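Local coordinates for protein trehalose-6-phosphate phosphatase (Neosartorya fumigata, PDB 5DXL) that belongs to the trehalose-phosphatase family of the HAD superfamily, whose core is a Rossmann-like fold, at residues Phe23-Asp28 / Val62-Gly67. Numbering follows the deposited sequence.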
loop_
_atom_site.group_PDB
_atom_site.type_symbol
_atom_site.label_atom_id
_atom_site.label_comp_id
_atom_site.label_asym_id
_atom_site.label_seq_id
_atom_site.Cartn_x
_atom_site.Cartn_y
_atom_site.Cartn_z
ATOM N N PHE A 23 1.190 -8.429 9.366
ATOM C CA PHE A 23 0.496 -7.136 9.452
ATOM C C PHE A 23 0.891 -6.253 8.280
ATOM O O PHE A 23 2.079 -6.106 7.987
ATOM C CB PHE A 23 0.846 -6.417 10.759
ATOM C CG PHE A 23 0.345 -7.109 11.997
ATOM C CD1 PHE A 23 -0.857 -6.742 12.570
ATOM C CD2 PHE A 23 1.097 -8.109 12.606
ATOM C CE1 PHE A 23 -1.318 -7.371 13.719
ATOM C CE2 PHE A 23 0.635 -8.745 13.752
ATOM C CZ PHE A 23 -0.558 -8.370 14.317
HETATM N N MSE A 24 -0.087 -5.681 7.584
HETATM C CA MSE A 24 0.205 -4.735 6.519
HETATM C C MSE A 24 -0.636 -3.484 6.749
HETATM O O MSE A 24 -1.867 -3.540 6.684
HETATM C CB MSE A 24 -0.074 -5.373 5.146
HETATM C CG MSE A 24 0.808 -6.594 4.890
HETATM SE SE MSE A 24 0.517 -7.515 3.173
HETATM C CE MSE A 24 -1.287 -8.155 3.441
ATOM N N PHE A 25 0.035 -2.370 7.032
ATOM C CA PHE A 25 -0.634 -1.108 7.350
ATOM C C PHE A 25 -0.293 -0.010 6.365
ATOM O O PHE A 25 0.886 0.255 6.147
ATOM C CB PHE A 25 -0.194 -0.584 8.727
ATOM C CG PHE A 25 -0.347 -1.563 9.856
ATOM C CD1 PHE A 25 -1.457 -2.386 9.961
ATOM C CD2 PHE A 25 0.623 -1.637 10.825
ATOM C CE1 PHE A 25 -1.581 -3.273 11.038
ATOM C CE2 PHE A 25 0.500 -2.505 11.912
ATOM C CZ PHE A 25 -0.598 -3.311 12.022
ATOM N N ASP A 26 -1.301 0.661 5.811
ATOM C CA ASP A 26 -1.061 1.983 5.250
ATOM C C ASP A 26 -0.705 2.881 6.438
ATOM O O ASP A 26 -1.001 2.541 7.586
ATOM C CB ASP A 26 -2.300 2.478 4.481
ATOM C CG ASP A 26 -2.018 3.679 3.571
ATOM O OD1 ASP A 26 -0.891 4.191 3.527
ATOM O OD2 ASP A 26 -2.961 4.106 2.876
ATOM N N TYR A 27 -0.045 4.009 6.180
ATOM C CA TYR A 27 0.327 4.900 7.273
ATOM C C TYR A 27 -0.656 6.084 7.378
ATOM O O TYR A 27 -1.501 6.116 8.272
ATOM C CB TYR A 27 1.777 5.402 7.113
ATOM C CG TYR A 27 2.127 6.384 8.193
ATOM C CD1 TYR A 27 2.198 5.970 9.517
ATOM C CD2 TYR A 27 2.329 7.724 7.902
ATOM C CE1 TYR A 27 2.476 6.865 10.534
ATOM C CE2 TYR A 27 2.608 8.636 8.916
ATOM C CZ TYR A 27 2.675 8.195 10.224
ATOM O OH TYR A 27 2.952 9.083 11.234
ATOM N N ASP A 28 -0.547 7.046 6.471
ATOM C CA ASP A 28 -1.437 8.206 6.522
ATOM C C ASP A 28 -2.897 7.806 6.396
ATOM O O ASP A 28 -3.243 6.964 5.577
ATOM C CB ASP A 28 -1.079 9.199 5.413
ATOM C CG ASP A 28 0.241 9.882 5.667
ATOM O OD1 ASP A 28 0.289 10.750 6.567
ATOM O OD2 ASP A 28 1.233 9.540 4.998
ATOM N N VAL A 62 5.721 -7.184 10.494
ATOM C CA VAL A 62 4.967 -5.934 10.487
ATOM C C VAL A 62 5.452 -5.036 9.360
ATOM O O VAL A 62 6.630 -4.659 9.315
ATOM C CB VAL A 62 5.095 -5.196 11.847
ATOM C CG1 VAL A 62 4.259 -3.926 11.843
ATOM C CG2 VAL A 62 4.660 -6.109 12.999
ATOM N N TRP A 63 4.535 -4.711 8.452
ATOM C CA TRP A 63 4.848 -3.909 7.272
ATOM C C TRP A 63 4.097 -2.590 7.254
ATOM O O TRP A 63 2.887 -2.552 7.513
ATOM C CB TRP A 63 4.514 -4.685 5.993
ATOM C CG TRP A 63 5.554 -5.714 5.684
ATOM C CD1 TRP A 63 5.615 -6.986 6.161
ATOM C CD2 TRP A 63 6.705 -5.531 4.857
ATOM N NE1 TRP A 63 6.739 -7.623 5.665
ATOM C CE2 TRP A 63 7.421 -6.745 4.861
ATOM C CE3 TRP A 63 7.192 -4.460 4.102
ATOM C CZ2 TRP A 63 8.598 -6.915 4.135
ATOM C CZ3 TRP A 63 8.367 -4.632 3.385
ATOM C CH2 TRP A 63 9.053 -5.852 3.410
ATOM N N ILE A 64 4.825 -1.518 6.940
ATOM C CA ILE A 64 4.226 -0.219 6.647
ATOM C C ILE A 64 4.301 -0.029 5.124
ATOM O O ILE A 64 5.392 -0.090 4.552
ATOM C CB ILE A 64 4.967 0.938 7.358
ATOM C CG1 ILE A 64 5.154 0.668 8.856
ATOM C CG2 ILE A 64 4.243 2.281 7.142
ATOM C CD1 ILE A 64 3.865 0.362 9.595
ATOM N N ILE A 65 3.153 0.174 4.472
ATOM C CA ILE A 65 3.086 0.257 3.013
ATOM C C ILE A 65 2.502 1.613 2.660
ATOM O O ILE A 65 1.304 1.826 2.772
ATOM C CB ILE A 65 2.254 -0.899 2.436
ATOM C CG1 ILE A 65 2.825 -2.236 2.917
ATOM C CG2 ILE A 65 2.249 -0.862 0.904
ATOM C CD1 ILE A 65 1.941 -3.426 2.596
ATOM N N SER A 66 3.368 2.532 2.244
ATOM C CA SER A 66 3.056 3.960 2.276
ATOM C C SER A 66 3.490 4.723 1.027
ATOM O O SER A 66 4.443 4.343 0.355
ATOM C CB SER A 66 3.722 4.573 3.516
ATOM O OG SER A 66 3.628 5.984 3.531
ATOM N N GLY A 67 2.771 5.807 0.717
ATOM C CA GLY A 67 3.183 6.685 -0.360
ATOM C C GLY A 67 4.315 7.619 0.036
ATOM O O GLY A 67 4.898 8.298 -0.814
HETATM O O HOH W 1 0.034 6.409 1.742
HETATM O O HOH W 2 1.177 7.042 4.113
#
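Phe25 is gripped through both backbone polar atoms by the neighbouring parallel strand: its N donates to Trp63 O at 2.9 Å and its O accepts from Ile65 N at 2.8 Å, the latter nearly straight (171° at the hydrogen). Trp63 N to Phe23 O, more bent, is the third bond between the two segments, and Phe23 continues the pairing to Ala61. CA-H...O contacts supplement it, the straightest from Asp26 CA to Ile65 O (3.4 Å).

Apolar packing covers both faces. On one, CG of Phe25 stands anti to the carbonyl carbon (chi1 -54°); of the ring atoms, CE2 meets Val62 CG1, and CD2 has Ile64 CD1 at the ring edge, 4.0 Å away. Phe23 CD2 meets Val62 CG2, and Leu54 of helix 45-56 touches both phenylalanines and Val62. On the other, Met24, modelled as selenomethionine, lies side by side with Ile65, CB 3.8 Å from CD1, beneath helix 190-199.

Toward the carboxyl ends, polar links take over. Asp26 OD1 and Ile65 O, two acceptors 3.3 Å apart, share Lys190 NZ; OD1 also takes Tyr27 N from above the carboxylate plane and a water bound to Gly67 N. A second water joins Ser66 OG to Asp28 N and OD2, while Arg68 binds both Ser66 OG, through its N, and Asp28 OD2, through NE.

The strands belong to the beta-alpha-beta unit 21-25, 45-56, 60-65 of the HAD core, and Asp26-Tyr27-Asp28 fits the superfamily's DxD signature. The lysine probably offsets the negative potential where Asp26 OD2 nears Asp217, Asp218 and Asp221. Hydrogen-bonded strands with apolar faces thus give way to a charged, hydrated cluster.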